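Local coordinates for GCN5-related N-acetyltransferase (Kribbella flavida, PDB 4IUS), which probably transfers an acyl group, most likely acetyl from acetyl-CoA as in other GNAT family enzymes, to an unidentified acceptor, at residues Q16-S21 and L42-A47; R75-E80 and H96-V101. The protein carries 1 engineered substitution. One frame throughout, in Å; residues are numbered along the deposited sequence. Where two conformers were deposited one is given.

Interaction 1: Q16-S21 and L42-A47; sequences QGLVRS and LSRAVA. With SO4 (sulfate ion), chain C; SO4 (sulfate ion), chain D.
Leu18 reaches across to Arg44 and Val46 with the two branches of its forked end, one for each. CD1 rests on the Val46 methyl CG1 at 4.1 Å, a plain apolar touch, while CD2 lies 4.0 Å from Arg44 NH1. CB of Leu18 already points at the strand, and with CG anti to the carbonyl carbon (chi1 -72°) the fork continues that way. The Leu18 and Arg44 side chains meet at about a right angle. Arg44 starts off to one side of the leucine, and a bend at chi3 (63°) brings its guanidinium nearer. What holds that buried charge lies farther out: NH1 makes a salt bridge with Asp148 and NH2 bonds to the carbonyl of Thr147, so Leu18 supplies only an apolar neighbour.

The other side of the same turn faces a sulfate, probably from the crystallisation liquor. Arg20 grips it in a two-pronged, nearly straight fashion at the edge of the guanidinium plane, NE to O2 at 2.6 Å and NH2 to O1 at 2.9 Å. Gln16, its chain extended, brings NE2 to within 3.1 Å of O3 of this sulfate and 2.9 Å of O2 of a second one, so one amide nitrogen joins both anions.

Around Leu18, Leu33 of strand 30-35 adds further apolar contact, and Val46 also leans on Gln14 and Leu15. The arrangement is that of helix 6-19 laid against the antiparallel meander 22-27, 30-35, 44-47 that follows it.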
ATOM      1  N   GLN A  16     -11.442  -1.536  -3.954  1.00 10.69           N
ATOM      2  CA  GLN A  16     -11.723  -2.614  -4.890  1.00 11.53           C
ATOM      3  C   GLN A  16     -10.765  -3.789  -4.661  1.00 11.44           C
ATOM      4  O   GLN A  16     -11.177  -4.967  -4.662  1.00 14.26           O
ATOM      5  CB  GLN A  16     -11.622  -2.089  -6.329  1.00 13.78           C
ATOM      6  CG  GLN A  16     -11.996  -3.082  -7.410  1.00 15.95           C
ATOM      7  CD  GLN A  16     -11.834  -2.519  -8.806  1.00 16.76           C
ATOM      8  OE1 GLN A  16     -11.778  -1.300  -9.014  1.00 19.59           O
ATOM      9  NE2 GLN A  16     -11.751  -3.404  -9.775  1.00 19.72           N
ATOM     10  N   GLY A  17      -9.480  -3.492  -4.417  1.00 11.46           N
ATOM     11  CA  GLY A  17      -8.499  -4.556  -4.135  1.00 11.81           C
ATOM     12  C   GLY A  17      -8.748  -5.243  -2.802  1.00 12.46           C
ATOM     13  O   GLY A  17      -8.722  -6.488  -2.702  1.00 15.80           O
ATOM     14  N   LEU A  18      -9.034  -4.451  -1.791  1.00 11.17           N
ATOM     15  CA  LEU A  18      -9.158  -4.979  -0.439  1.00 11.76           C
ATOM     16  C   LEU A  18     -10.347  -5.916  -0.294  1.00 13.16           C
ATOM     17  O   LEU A  18     -10.289  -6.901   0.447  1.00 13.37           O
ATOM     18  CB  LEU A  18      -9.280  -3.867   0.588  1.00 12.03           C
ATOM     19  CG  LEU A  18      -7.998  -3.068   0.862  1.00 13.48           C
ATOM     20  CD1 LEU A  18      -8.315  -1.778   1.618  1.00 16.08           C
ATOM     21  CD2 LEU A  18      -6.940  -3.875   1.625  1.00 16.13           C
ATOM     22  N   VAL A  19     -11.461  -5.587  -0.956  1.00 11.57           N
ATOM     23  CA  VAL A  19     -12.683  -6.362  -0.789  1.00 12.97           C
ATOM     24  C   VAL A  19     -12.615  -7.738  -1.432  1.00 12.57           C
ATOM     25  O   VAL A  19     -13.428  -8.584  -1.123  1.00 14.95           O
ATOM     26  CB  VAL A  19     -13.947  -5.642  -1.296  1.00 12.70           C
ATOM     27  CG1 VAL A  19     -14.203  -4.332  -0.564  1.00 14.76           C
ATOM     28  CG2 VAL A  19     -13.945  -5.439  -2.791  1.00 15.68           C
ATOM     29  N   ARG A  20     -11.638  -7.983  -2.309  1.00 13.09           N
ATOM     30  CA  ARG A  20     -11.519  -9.302  -2.918  1.00 14.33           C
ATOM     31  C   ARG A  20     -11.262 -10.391  -1.879  1.00 14.63           C
ATOM     32  O   ARG A  20     -11.555 -11.551  -2.172  1.00 18.45           O
ATOM     33  CB  ARG A  20     -10.429  -9.341  -3.974  1.00 15.15           C
ATOM     34  CG  ARG A  20     -10.666  -8.399  -5.141  1.00 16.37           C
ATOM     35  CD  ARG A  20      -9.466  -8.396  -6.061  1.00 20.57           C
ATOM     36  NE  ARG A  20      -9.686  -7.584  -7.261  1.00 20.99           N
ATOM     37  CZ  ARG A  20      -8.792  -6.750  -7.818  1.00 20.41           C
ATOM     38  NH1 ARG A  20      -7.599  -6.560  -7.291  1.00 21.88           N
ATOM     39  NH2 ARG A  20      -9.102  -6.114  -8.926  1.00 21.10           N
ATOM     40  N   SER A  21     -10.685 -10.048  -0.726  1.00 13.90           N
ATOM     41  CA  SER A  21     -10.359 -11.040   0.287  1.00 15.40           C
ATOM     42  C   SER A  21     -10.845 -10.715   1.707  1.00 13.00           C
ATOM     43  O   SER A  21     -10.411 -11.314   2.684  1.00 16.32           O
ATOM     44  CB  SER A  21      -8.847 -11.285   0.314  1.00 18.38           C
ATOM     45  OG  SER A  21      -8.181 -10.120   0.678  1.00 20.89           O
ATOM     46  N   LEU A  42      -4.341  -6.733   8.548  1.00  8.56           N
ATOM     47  CA  LEU A  42      -5.155  -7.276   7.496  1.00  9.59           C
ATOM     48  C   LEU A  42      -6.619  -6.859   7.595  1.00  9.65           C
ATOM     49  O   LEU A  42      -7.389  -7.098   6.631  1.00 11.13           O
ATOM     50  CB  LEU A  42      -5.039  -8.795   7.399  1.00 10.95           C
ATOM     51  CG  LEU A  42      -3.608  -9.271   7.046  1.00 12.86           C
ATOM     52  CD1 LEU A  42      -3.626 -10.798   6.980  1.00 15.62           C
ATOM     53  CD2 LEU A  42      -3.071  -8.642   5.760  1.00 14.33           C
ATOM     54  N   SER A  43      -7.022  -6.293   8.720  1.00  8.13           N
ATOM     55  CA  SER A  43      -8.375  -5.792   8.892  1.00  8.72           C
ATOM     56  C   SER A  43      -8.324  -4.301   9.213  1.00  8.05           C
ATOM     57  O   SER A  43      -7.571  -3.903  10.066  1.00 10.13           O
ATOM     58  CB  SER A  43      -9.110  -6.550   9.977  1.00  8.38           C
ATOM     59  OG  SER A  43      -9.246  -7.937   9.653  1.00  9.70           O
ATOM     60  N   ARG A  44      -9.135  -3.484   8.533  1.00  7.81           N
ATOM     61  CA  ARG A  44      -9.116  -2.039   8.739  1.00  7.67           C
ATOM     62  C   ARG A  44     -10.391  -1.472   8.171  1.00  7.29           C
ATOM     63  O   ARG A  44     -11.136  -2.153   7.443  1.00  8.61           O
ATOM     64  CB  ARG A  44      -7.912  -1.384   8.046  1.00  9.24           C
ATOM     65  CG  ARG A  44      -7.978  -1.421   6.550  1.00 12.17           C
ATOM     66  CD  ARG A  44      -6.829  -0.699   5.869  1.00 15.37           C
ATOM     67  NE  ARG A  44      -5.580  -1.372   6.210  1.00 17.24           N
ATOM     68  CZ  ARG A  44      -4.665  -1.796   5.342  1.00 18.49           C
ATOM     69  NH1 ARG A  44      -4.765  -1.509   4.049  1.00 21.45           N
ATOM     70  NH2 ARG A  44      -3.573  -2.421   5.806  1.00 19.94           N
ATOM     71  N   ALA A  45     -10.648  -0.212   8.506  1.00  7.68           N
ATOM     72  CA  ALA A  45     -11.709   0.556   7.862  1.00  7.11           C
ATOM     73  C   ALA A  45     -11.128   1.513   6.818  1.00  7.13           C
ATOM     74  O   ALA A  45     -10.014   2.030   7.010  1.00  8.75           O
ATOM     75  CB  ALA A  45     -12.543   1.306   8.865  1.00  9.24           C
ATOM     76  N   VAL A  46     -11.911   1.769   5.775  1.00  7.35           N
ATOM     77  CA  VAL A  46     -11.592   2.780   4.778  1.00  7.96           C
ATOM     78  C   VAL A  46     -12.886   3.540   4.438  1.00  7.99           C
ATOM     79  O   VAL A  46     -13.969   3.201   4.954  1.00  8.36           O
ATOM     80  CB  VAL A  46     -10.914   2.173   3.509  1.00  8.65           C
ATOM     81  CG1 VAL A  46      -9.638   1.382   3.878  1.00 11.11           C
ATOM     82  CG2 VAL A  46     -11.911   1.329   2.722  1.00 10.08           C
ATOM     83  N   ALA A  47     -12.770   4.582   3.611  1.00  8.50           N
ATOM     84  CA  ALA A  47     -13.963   5.290   3.170  1.00  9.15           C
ATOM     85  C   ALA A  47     -14.806   4.406   2.255  1.00  9.57           C
ATOM     86  O   ALA A  47     -14.290   3.782   1.347  1.00 10.38           O
ATOM     87  CB  ALA A  47     -13.607   6.542   2.403  1.00 10.50           C
TER
HETATM   88  S   SO4 C 502     -12.700  -7.078  -9.447  0.80 26.77           S
HETATM   89  O1  SO4 C 502     -11.622  -6.608 -10.342  0.80 40.13           O
HETATM   90  O2  SO4 C 502     -12.114  -7.804  -8.298  0.80 39.39           O
HETATM   91  O3  SO4 C 502     -13.404  -5.918  -8.855  0.80 34.64           O
HETATM   92  O4  SO4 C 502     -13.615  -7.976 -10.169  0.80 40.17           O
HETATM   93  S   SO4 D 503     -11.523  -2.900 -13.611  0.60 29.77           S
HETATM   94  O1  SO4 D 503     -10.798  -2.046 -14.575  0.60 34.70           O
HETATM   95  O2  SO4 D 503     -10.698  -3.218 -12.419  0.60 28.38           O
HETATM   96  O3  SO4 D 503     -12.761  -2.247 -13.150  0.60 34.62           O
HETATM   97  O4  SO4 D 503     -11.903  -4.120 -14.329  0.60 33.54           O

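Interaction 2: R75-E80 and H96-V101; sequences RWLSAE and HGMTIV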
ATOM      1  N   ARG A  75     -10.559  -8.084  17.412  1.00  9.63           N
ATOM      2  CA  ARG A  75      -9.649  -7.313  16.595  1.00  9.36           C
ATOM      3  C   ARG A  75      -9.699  -5.827  16.904  1.00  9.39           C
ATOM      4  O   ARG A  75     -10.764  -5.268  17.205  1.00 12.16           O
ATOM      5  CB  ARG A  75      -9.933  -7.552  15.140  1.00  9.75           C
ATOM      6  CG  ARG A  75      -9.588  -8.959  14.750  1.00 11.86           C
ATOM      7  CD  ARG A  75      -9.842  -9.217  13.300  1.00 11.51           C
ATOM      8  NE  ARG A  75      -9.788 -10.651  13.007  1.00 11.81           N
ATOM      9  CZ  ARG A  75     -10.133 -11.148  11.843  1.00 10.60           C
ATOM     10  NH1 ARG A  75     -10.474 -10.336  10.845  1.00 11.77           N
ATOM     11  NH2 ARG A  75     -10.136 -12.453  11.667  1.00 12.81           N
ATOM     12  N   TRP A  76      -8.542  -5.212  16.777  1.00  9.13           N
ATOM     13  CA  TRP A  76      -8.390  -3.779  16.979  1.00  8.34           C
ATOM     14  C   TRP A  76      -8.566  -3.015  15.681  1.00  7.74           C
ATOM     15  O   TRP A  76      -8.035  -3.410  14.645  1.00  8.36           O
ATOM     16  CB  TRP A  76      -7.022  -3.539  17.583  1.00  9.25           C
ATOM     17  CG  TRP A  76      -6.621  -2.111  17.740  1.00  8.25           C
ATOM     18  CD1 TRP A  76      -6.958  -1.261  18.752  1.00  9.50           C
ATOM     19  CD2 TRP A  76      -5.768  -1.354  16.857  1.00  9.13           C
ATOM     20  NE1 TRP A  76      -6.377  -0.035  18.561  1.00  9.03           N
ATOM     21  CE2 TRP A  76      -5.649  -0.048  17.429  1.00  8.43           C
ATOM     22  CE3 TRP A  76      -5.102  -1.628  15.672  1.00  9.15           C
ATOM     23  CZ2 TRP A  76      -4.897   0.957  16.839  1.00  9.28           C
ATOM     24  CZ3 TRP A  76      -4.302  -0.643  15.113  1.00 10.98           C
ATOM     25  CH2 TRP A  76      -4.202   0.633  15.690  1.00  9.12           C
ATOM     26  N   LEU A  77      -9.260  -1.898  15.754  1.00  7.06           N
ATOM     27  CA  LEU A  77      -9.571  -1.102  14.559  1.00  7.00           C
ATOM     28  C   LEU A  77      -8.523  -0.017  14.250  1.00  7.60           C
ATOM     29  O   LEU A  77      -8.118   0.756  15.100  1.00  8.33           O
ATOM     30  CB  LEU A  77     -10.909  -0.419  14.761  1.00  8.13           C
ATOM     31  CG  LEU A  77     -11.408   0.433  13.594  1.00  7.83           C
ATOM     32  CD1 LEU A  77     -11.697  -0.436  12.394  1.00  9.28           C
ATOM     33  CD2 LEU A  77     -12.658   1.177  14.024  1.00 10.61           C
ATOM     34  N   SER A  78      -8.091   0.006  13.003  1.00  7.31           N
ATOM     35  CA  SER A  78      -7.361   1.109  12.376  1.00  8.06           C
ATOM     36  C   SER A  78      -8.102   1.474  11.136  1.00  7.38           C
ATOM     37  O   SER A  78      -8.929   0.725  10.636  1.00  8.34           O
ATOM     38  CB  SER A  78      -5.907   0.753  12.049  1.00  9.03           C
ATOM     39  OG  SER A  78      -5.815  -0.338  11.204  1.00  9.91           O
ATOM     40  N   ALA A  79      -7.801   2.659  10.607  1.00  7.56           N
ATOM     41  CA  ALA A  79      -8.432   3.158   9.421  1.00  7.80           C
ATOM     42  C   ALA A  79      -7.388   3.816   8.520  1.00  7.28           C
ATOM     43  O   ALA A  79      -6.413   4.414   9.036  1.00  8.61           O
ATOM     44  CB  ALA A  79      -9.521   4.179   9.762  1.00  9.51           C
ATOM     45  N   GLU A  80      -7.581   3.712   7.229  1.00  9.02           N
ATOM     46  CA  GLU A  80      -6.710   4.374   6.256  0.70  9.51           C
ATOM     47  C   GLU A  80      -7.593   5.153   5.295  1.00  9.39           C
ATOM     48  O   GLU A  80      -8.482   4.576   4.685  1.00 12.70           O
ATOM     49  CB  GLU A  80      -5.853   3.386   5.482  0.70 11.58           C
ATOM     50  CG  GLU A  80      -4.782   2.667   6.290  0.70 13.92           C
ATOM     51  CD  GLU A  80      -3.754   1.954   5.375  0.70 20.58           C
ATOM     52  OE1 GLU A  80      -3.892   2.001   4.120  0.70 25.41           O
ATOM     53  OE2 GLU A  80      -2.803   1.378   5.925  0.70 28.72           O
ATOM     54  N   HIS A  96     -14.406  11.313  17.285  1.00 10.27           N
ATOM     55  CA  HIS A  96     -15.097  10.152  17.834  1.00 10.99           C
ATOM     56  C   HIS A  96     -14.156   9.029  18.242  1.00 11.71           C
ATOM     57  O   HIS A  96     -14.518   7.861  18.309  1.00 16.60           O
ATOM     58  CB  HIS A  96     -16.223   9.734  16.896  1.00 12.04           C
ATOM     59  CG  HIS A  96     -17.233  10.839  16.752  1.00 12.91           C
ATOM     60  ND1 HIS A  96     -18.029  11.217  17.784  1.00 19.01           N
ATOM     61  CD2 HIS A  96     -17.475  11.732  15.709  1.00 15.95           C
ATOM     62  CE1 HIS A  96     -18.715  12.317  17.424  1.00 16.75           C
ATOM     63  NE2 HIS A  96     -18.396  12.624  16.149  1.00 18.90           N
ATOM     64  N   GLY A  97     -12.936   9.404  18.620  1.00 10.97           N
ATOM     65  CA  GLY A  97     -12.037   8.557  19.417  1.00 13.00           C
ATOM     66  C   GLY A  97     -10.808   7.989  18.741  1.00 11.54           C
ATOM     67  O   GLY A  97      -9.996   7.392  19.419  1.00 13.30           O
HETATM   68  N   MSE A  98     -10.667   8.134  17.447  1.00  9.07           N
HETATM   69  CA  MSE A  98      -9.482   7.696  16.773  0.80  9.35           C
HETATM   70  C   MSE A  98      -8.339   8.687  16.942  1.00  8.69           C
HETATM   71  O   MSE A  98      -8.559   9.857  17.292  1.00 10.78           O
HETATM   72  CB  MSE A  98      -9.755   7.400  15.308  0.80  9.31           C
HETATM   73  CG  MSE A  98     -10.858   6.391  15.107  0.80  8.63           C
HETATM   74 SE   MSE A  98     -10.840   5.522  13.354  0.52 10.38          SE
HETATM   75  CE  MSE A  98      -9.537   4.144  13.676  0.80  8.19           C
ATOM     76  N   THR A  99      -7.120   8.238  16.621  1.00  8.90           N
ATOM     77  CA  THR A  99      -5.923   9.075  16.673  1.00  9.34           C
ATOM     78  C   THR A  99      -5.220   8.991  15.317  1.00  9.97           C
ATOM     79  O   THR A  99      -4.980   7.896  14.813  1.00 10.23           O
ATOM     80  CB  THR A  99      -4.945   8.566  17.751  1.00 11.53           C
ATOM     81  OG1 THR A  99      -5.603   8.637  19.015  1.00 15.21           O
ATOM     82  CG2 THR A  99      -3.660   9.406  17.791  1.00 16.28           C
ATOM     83  N   ILE A 100      -4.864  10.129  14.738  1.00  9.35           N
ATOM     84  CA  ILE A 100      -4.036  10.144  13.540  1.00 10.10           C
ATOM     85  C   ILE A 100      -2.593   9.904  13.973  1.00  9.85           C
ATOM     86  O   ILE A 100      -2.013  10.698  14.714  1.00 13.94           O
ATOM     87  CB  ILE A 100      -4.187  11.468  12.746  1.00  9.93           C
ATOM     88  CG1 ILE A 100      -5.604  11.627  12.202  1.00 10.82           C
ATOM     89  CG2 ILE A 100      -3.148  11.522  11.628  1.00 12.81           C
ATOM     90  CD1 ILE A 100      -5.939  13.013  11.689  1.00 12.66           C
ATOM     91  N   VAL A 101      -2.035   8.801  13.499  1.00 10.13           N
ATOM     92  CA  VAL A 101      -0.653   8.449  13.760  0.60 11.15           C
ATOM     93  C   VAL A 101       0.309   9.027  12.725  1.00 11.58           C
ATOM     94  O   VAL A 101       1.435   9.354  13.046  1.00 14.35           O
ATOM     95  CB  VAL A 101      -0.568   6.911  13.860  0.60 11.90           C
ATOM     96  CG1 VAL A 101       0.862   6.417  13.905  0.60 16.90           C
ATOM     97  CG2 VAL A 101      -1.303   6.468  15.126  0.60 12.94           C
TER
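Met98, a selenomethionine here, pushes its terminal methyl against the side chains of Leu77 and Ala79 and the backbone between them, including Ser78 CA. The close part of the contact gathers round that one carbon. CE sits 3.8 Å from Ala79 N and 3.9 Å from Ala79 CB, with SE following behind at 4.1 Å from the same CB. On the Leu77 side CE approaches the branching carbon CG at 4.2 Å, the two side chains crossing at about a right angle, and it also lies 3.9 Å from the Leu77 carbonyl O. A bend at chi3 (83°) swings CE out of the line of the chain and over the strand. Met98 was modelled in two conformers, and these distances are those of one of them.

The reach is long because the two strands are not neighbours. Strand 242-251 runs between 78-82 and 99-109, antiparallel to both, with Ala79 bonded to Leu250 on one side and Thr99 to Gly251 on the other. Met98 therefore spans the middle strand, touching Leu250 and Asp252 on its way. Strands 78-82 and 99-109, linked through helix 89-95, make a beta-alpha-beta crossover with that third strand inserted. The helix closes in a Schellman motif whose C-prime residue is Gly97, at positive phi (110°), and this turn delivers Met98 to the sheet. Helix 59-71 packs on Leu77 through Leu63, Ile66 and Phe70.

Away from the methyl the segments part. Thr99 is exposed, and the indole of Trp76 comes no nearer than 6.5 Å to segment 96-101; its face looks instead toward the backbone N of Ser78. Ile100 packs against Val94, Val248 and Leu250.

Interactions 1 and 2 lie with their centres about 15 Å apart and share a seam between strands 44-47 and 78-82. Ala45 N probably bonds to Ser78 O at 2.9 Å and Ala45 O to Glu80 N at 3.0 Å, the pattern of a parallel bridge. Helix 59-71 lies in the connection between these strands, so a second beta-alpha-beta unit joins the meander of interaction 1 to the sheet of interaction 2. Polar ends meet here too: Ser43 makes a weak hydrogen bond with Arg75. The sulfates bind beside interaction 1, on the helix side; they are the only bound groups at these two contacts and do not locate an active site.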